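Local coordinates for virulence factor (PDB 2W3Y), which is an S-palmitoylated virulence factor of a bacterial Drosophila pathogen that binds to lipid vesicles, at residues F228-E231 with E232-N236. Sequence-based numbering, arbitrary orientation.
Sequences FRIE and EYFSN
Tyr233 N donates to Arg229 O at 3.1 Å, and Phe234 N to Ile230 O at 3.2 Å, so two i to i+4 bonds wind this short helix from its first turn. Arg229 sits at the N-cap position and is also the centre of an inverse gamma turn. Its side chain crosses that of Glu232, three residues on. Arg229 NH1 forms a salt bridge with Glu232 OE1 at 2.6 Å. OE1 lies at the guanidinium edge, near its plane, and is met on its syn side, 32° out of the carboxylate plane. The two planes are 56° apart, and NH1 alone bonds to OE1, unlike a paired, coplanar salt bridge. A bend at chi3 (-103°) turns the guanidinium toward the carboxylate, and its NH2 bonds to Ala104 O.

A water accepts from Glu232 N and donates to Glu231 OE2 and Glu232 OE2, bridging the two carboxylates. Ser235 OG donates to Glu231 O at 3.1 Å.

Ile230, Tyr233 and Phe234, with Phe228 just before the helix, all touch helix 57-81. Ile230 and Phe234 lie side by side, with Ile230 CD1 3.7 Å from Phe234 CE2. Phe228 CE2 meets Tyr233 CB at 3.9 Å, the Phe228 ring packing at a slant against the base of the tyrosine side chain. The Tyr233 hydroxyl, at the ring's far end, hydrogen-bonds to Asp244 and Lys240.

This is a short connecting helix with Arg229 at its N-cap position. It joins sheet strand 214-228 to helix 237-250, where Asn236 caps the next N-terminus.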
ATOM      1  N   PHE A 228      -6.122  10.043   5.381  1.00 25.96           N
ATOM      2  CA  PHE A 228      -7.518  10.267   5.008  1.00 26.92           C
ATOM      3  C   PHE A 228      -8.282  11.118   6.024  1.00 27.50           C
ATOM      4  O   PHE A 228      -8.083  10.996   7.223  1.00 26.68           O
ATOM      5  CB  PHE A 228      -8.269   8.952   4.755  1.00 26.92           C
ATOM      6  CG  PHE A 228      -9.684   9.152   4.268  1.00 27.91           C
ATOM      7  CD1 PHE A 228      -9.930   9.694   3.011  1.00 28.39           C
ATOM      8  CD2 PHE A 228     -10.772   8.803   5.072  1.00 27.58           C
ATOM      9  CE1 PHE A 228     -11.228   9.887   2.559  1.00 29.19           C
ATOM     10  CE2 PHE A 228     -12.072   8.987   4.622  1.00 26.57           C
ATOM     11  CZ  PHE A 228     -12.304   9.526   3.377  1.00 27.89           C
ATOM     12  N   ARG A 229      -9.164  11.970   5.503  1.00 28.79           N
ATOM     13  CA  ARG A 229     -10.007  12.849   6.306  1.00 29.98           C
ATOM     14  C   ARG A 229     -11.182  12.067   6.888  1.00 30.42           C
ATOM     15  O   ARG A 229     -12.343  12.310   6.535  1.00 30.25           O
ATOM     16  CB  ARG A 229     -10.512  14.011   5.446  1.00 29.81           C
ATOM     17  CG  ARG A 229      -9.430  14.922   4.923  1.00 32.30           C
ATOM     18  CD  ARG A 229     -10.004  16.275   4.564  1.00 37.41           C
ATOM     19  NE  ARG A 229     -10.181  16.446   3.133  1.00 42.00           N
ATOM     20  CZ  ARG A 229     -10.997  17.335   2.575  1.00 42.54           C
ATOM     21  NH1 ARG A 229     -11.751  18.128   3.319  1.00 43.19           N
ATOM     22  NH2 ARG A 229     -11.071  17.409   1.260  1.00 44.01           N
ATOM     23  N   ILE A 230     -10.877  11.131   7.783  1.00 31.18           N
ATOM     24  CA  ILE A 230     -11.897  10.232   8.353  1.00 32.52           C
ATOM     25  C   ILE A 230     -12.910  10.963   9.259  1.00 33.97           C
ATOM     26  O   ILE A 230     -14.095  10.598   9.305  1.00 34.51           O
ATOM     27  CB  ILE A 230     -11.235   9.013   9.085  1.00 32.00           C
ATOM     28  CG1 ILE A 230     -12.254   7.910   9.385  1.00 31.96           C
ATOM     29  CG2 ILE A 230     -10.471   9.451  10.338  1.00 30.89           C
ATOM     30  CD1 ILE A 230     -12.759   7.155   8.158  1.00 33.51           C
ATOM     31  N   GLU A 231     -12.423  11.993   9.949  1.00 35.71           N
ATOM     32  CA  GLU A 231     -13.221  12.842  10.846  1.00 37.70           C
ATOM     33  C   GLU A 231     -14.308  13.599  10.086  1.00 37.99           C
ATOM     34  O   GLU A 231     -15.473  13.589  10.498  1.00 38.67           O
ATOM     35  CB  GLU A 231     -12.326  13.838  11.590  1.00 38.08           C
ATOM     36  CG  GLU A 231     -11.243  13.211  12.486  1.00 41.00           C
ATOM     37  CD  GLU A 231      -9.984  12.760  11.724  1.00 44.32           C
ATOM     38  OE1 GLU A 231      -9.159  12.054  12.349  1.00 46.43           O
ATOM     39  OE2 GLU A 231      -9.821  13.092  10.517  1.00 44.28           O
ATOM     40  N   GLU A 232     -13.919  14.222   8.972  1.00 38.08           N
ATOM     41  CA  GLU A 232     -14.838  14.906   8.074  1.00 38.70           C
ATOM     42  C   GLU A 232     -15.788  13.957   7.349  1.00 38.49           C
ATOM     43  O   GLU A 232     -16.926  14.327   7.077  1.00 38.19           O
ATOM     44  CB  GLU A 232     -14.079  15.748   7.054  1.00 38.97           C
ATOM     45  CG  GLU A 232     -13.475  17.008   7.641  1.00 41.96           C
ATOM     46  CD  GLU A 232     -12.320  17.554   6.821  1.00 45.97           C
ATOM     47  OE1 GLU A 232     -12.581  18.180   5.767  1.00 47.35           O
ATOM     48  OE2 GLU A 232     -11.152  17.364   7.244  1.00 46.61           O
ATOM     49  N   TYR A 233     -15.325  12.744   7.036  1.00 38.07           N
ATOM     50  CA  TYR A 233     -16.175  11.743   6.388  1.00 37.77           C
ATOM     51  C   TYR A 233     -17.365  11.347   7.286  1.00 38.62           C
ATOM     52  O   TYR A 233     -18.471  11.116   6.797  1.00 38.71           O
ATOM     53  CB  TYR A 233     -15.355  10.507   5.969  1.00 36.29           C
ATOM     54  CG  TYR A 233     -16.169   9.411   5.315  1.00 34.22           C
ATOM     55  CD1 TYR A 233     -16.392   9.404   3.940  1.00 31.60           C
ATOM     56  CD2 TYR A 233     -16.726   8.384   6.080  1.00 32.06           C
ATOM     57  CE1 TYR A 233     -17.163   8.386   3.339  1.00 32.60           C
ATOM     58  CE2 TYR A 233     -17.484   7.381   5.506  1.00 32.19           C
ATOM     59  CZ  TYR A 233     -17.699   7.381   4.134  1.00 32.88           C
ATOM     60  OH  TYR A 233     -18.448   6.370   3.579  1.00 34.56           O
ATOM     61  N   PHE A 234     -17.128  11.274   8.589  1.00 39.72           N
ATOM     62  CA  PHE A 234     -18.174  10.899   9.533  1.00 41.47           C
ATOM     63  C   PHE A 234     -18.949  12.088  10.125  1.00 42.07           C
ATOM     64  O   PHE A 234     -19.941  11.886  10.826  1.00 42.77           O
ATOM     65  CB  PHE A 234     -17.599  10.029  10.657  1.00 41.88           C
ATOM     66  CG  PHE A 234     -17.499   8.573  10.310  1.00 42.80           C
ATOM     67  CD1 PHE A 234     -18.602   7.730  10.458  1.00 44.23           C
ATOM     68  CD2 PHE A 234     -16.301   8.034   9.847  1.00 43.95           C
ATOM     69  CE1 PHE A 234     -18.513   6.370  10.148  1.00 45.22           C
ATOM     70  CE2 PHE A 234     -16.198   6.676   9.529  1.00 43.72           C
ATOM     71  CZ  PHE A 234     -17.302   5.843   9.678  1.00 43.95           C
ATOM     72  N   SER A 235     -18.510  13.313   9.846  1.00 42.55           N
ATOM     73  CA  SER A 235     -19.177  14.502  10.392  1.00 42.98           C
ATOM     74  C   SER A 235     -19.804  15.396   9.325  1.00 43.05           C
ATOM     75  O   SER A 235     -20.751  16.138   9.605  1.00 43.23           O
ATOM     76  CB  SER A 235     -18.227  15.312  11.281  1.00 42.95           C
ATOM     77  OG  SER A 235     -17.292  16.049  10.511  1.00 43.20           O
ATOM     78  N   ASN A 236     -19.283  15.317   8.108  1.00 43.09           N
ATOM     79  CA  ASN A 236     -19.679  16.208   7.026  1.00 43.18           C
ATOM     80  C   ASN A 236     -20.352  15.411   5.914  1.00 43.31           C
ATOM     81  O   ASN A 236     -19.677  14.764   5.103  1.00 42.83           O
ATOM     82  CB  ASN A 236     -18.436  16.952   6.520  1.00 43.53           C
ATOM     83  CG  ASN A 236     -18.748  18.037   5.509  1.00 43.73           C
ATOM     84  OD1 ASN A 236     -19.702  17.953   4.744  1.00 46.33           O
ATOM     85  ND2 ASN A 236     -17.908  19.053   5.482  1.00 45.27           N
TER
HETATM   86  O   HOH W   1     -11.049  14.956   8.548  1.00 33.93           O